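Local coordinates for protein laccase (Uncultured bacterium, PDB 4F7K) that probably couples the one-electron oxidation of phenolic substrates to the reduction of dioxygen to water, as a multicopper oxidase of the laccase type, at residues R232-A237 / P276-N281. Residues are numbered along the deposited sequence; the frame is centred on the assembly and turned at random.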
# COMPACT_ATOMS: atom_id res chain seq x y z
N ARG A 232 -2.80 -2.77 2.47
CA ARG A 232 -3.49 -3.47 1.40
C ARG A 232 -4.35 -4.58 1.99
O ARG A 232 -4.01 -5.17 3.05
CB ARG A 232 -2.47 -4.11 0.46
CG ARG A 232 -1.92 -3.19 -0.57
CD ARG A 232 -0.60 -2.56 -0.15
NE ARG A 232 0.44 -3.56 -0.04
CZ ARG A 232 1.29 -3.66 0.97
NH1 ARG A 232 1.27 -2.76 1.94
NH2 ARG A 232 2.19 -4.64 0.99
N ALA A 233 -5.45 -4.90 1.30
CA ALA A 233 -6.15 -6.12 1.59
C ALA A 233 -6.58 -6.74 0.27
O ALA A 233 -7.07 -6.03 -0.59
CB ALA A 233 -7.35 -5.91 2.49
N ASP A 234 -6.36 -8.05 0.11
CA ASP A 234 -6.87 -8.78 -1.05
C ASP A 234 -8.23 -9.42 -0.72
O ASP A 234 -8.40 -10.04 0.31
CB ASP A 234 -5.89 -9.89 -1.49
CG ASP A 234 -4.86 -9.41 -2.50
OD1 ASP A 234 -4.61 -8.18 -2.62
OD2 ASP A 234 -4.29 -10.27 -3.21
N ILE A 235 -9.19 -9.28 -1.62
CA ILE A 235 -10.50 -9.86 -1.43
C ILE A 235 -10.85 -10.73 -2.63
O ILE A 235 -10.72 -10.33 -3.78
CB ILE A 235 -11.57 -8.77 -1.22
CG1 ILE A 235 -11.49 -8.27 0.24
CG2 ILE A 235 -12.98 -9.30 -1.52
CD1 ILE A 235 -11.89 -6.88 0.44
N ILE A 236 -11.28 -11.97 -2.35
CA ILE A 236 -11.88 -12.72 -3.41
C ILE A 236 -13.35 -12.85 -3.08
O ILE A 236 -13.72 -13.19 -1.96
CB ILE A 236 -11.17 -14.07 -3.63
CG1 ILE A 236 -9.77 -13.79 -4.21
CG2 ILE A 236 -12.00 -14.95 -4.54
CD1 ILE A 236 -8.79 -14.99 -4.03
N ALA A 237 -14.19 -12.57 -4.06
CA ALA A 237 -15.61 -12.59 -3.85
C ALA A 237 -16.32 -12.85 -5.16
O ALA A 237 -15.74 -12.71 -6.25
CB ALA A 237 -16.08 -11.26 -3.24
N PRO A 276 -11.23 -19.97 -2.10
CA PRO A 276 -10.03 -20.69 -1.66
C PRO A 276 -9.11 -19.75 -0.87
O PRO A 276 -9.26 -18.53 -0.94
CB PRO A 276 -9.37 -21.08 -2.98
CG PRO A 276 -9.69 -19.88 -3.87
CD PRO A 276 -11.09 -19.47 -3.49
N ALA A 277 -8.19 -20.32 -0.11
CA ALA A 277 -7.15 -19.52 0.53
C ALA A 277 -5.96 -19.37 -0.43
O ALA A 277 -5.73 -20.23 -1.28
CB ALA A 277 -6.71 -20.18 1.83
N LEU A 278 -5.22 -18.28 -0.29
CA LEU A 278 -3.99 -18.09 -1.07
C LEU A 278 -2.85 -18.97 -0.54
O LEU A 278 -2.74 -19.20 0.67
CB LEU A 278 -3.58 -16.60 -1.10
CG LEU A 278 -4.53 -15.65 -1.84
CD1 LEU A 278 -4.09 -14.21 -1.66
CD2 LEU A 278 -4.64 -15.98 -3.32
N PRO A 279 -1.98 -19.47 -1.45
CA PRO A 279 -0.79 -20.22 -1.01
C PRO A 279 0.12 -19.33 -0.16
O PRO A 279 0.27 -18.13 -0.46
CB PRO A 279 -0.11 -20.63 -2.32
CG PRO A 279 -0.72 -19.78 -3.39
CD PRO A 279 -2.10 -19.41 -2.92
N PRO A 280 0.71 -19.89 0.91
CA PRO A 280 1.42 -19.03 1.86
C PRO A 280 2.75 -18.55 1.30
O PRO A 280 3.31 -19.17 0.40
CB PRO A 280 1.65 -19.95 3.08
CG PRO A 280 0.82 -21.20 2.82
CD PRO A 280 0.73 -21.31 1.34
N ASN A 281 3.23 -17.43 1.82
CA ASN A 281 4.58 -16.93 1.56
C ASN A 281 5.47 -17.44 2.68
O ASN A 281 4.95 -17.78 3.73
CB ASN A 281 4.57 -15.39 1.54
CG ASN A 281 3.97 -14.83 0.28
OD1 ASN A 281 3.36 -13.73 0.28
ND2 ASN A 281 4.14 -15.56 -0.82
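Leu278 projects from an irregular, proline-rich segment onto one face of the strand holding Ile236 and Asp234, and makes the closest contacts of 276-281 with this strand. The apolar part is a meeting of methyl ends: CD1 of Ile236 lies 4.3 Å from CD2 of Leu278. A chi1 of -69° turns CG1 of Ile236 toward the leucine, and the near-anti chi2 (160°) extends CD1 in that direction. Val209, on the neighbouring antiparallel strand, touches both side chains, and Pro215 and Pro127 also pack on Leu278. Strand 232-239 is an inner member of the mixed sheet of the second cupredoxin-like domain in a multicopper oxidase; residues 276-281, from the long connection between strands 256-261 and 290-295, pass over the face of that sheet from which Asp234 and Ile236 project. The other branch of the leucine meets a charged group, with CD1 of Leu278 4.2 Å from OD2 of Asp234, a van der Waals contact only. The buried carboxylate finds its polar partners elsewhere: OD2 forms a salt bridge with Arg185, whose side chain also touches Leu278, and OD1 is hydrogen-bonded to Thr98. With the CA atoms of Asp234 and Leu278 9.7 Å apart, side chains alone bridge the backbones, without a hydrogen bond.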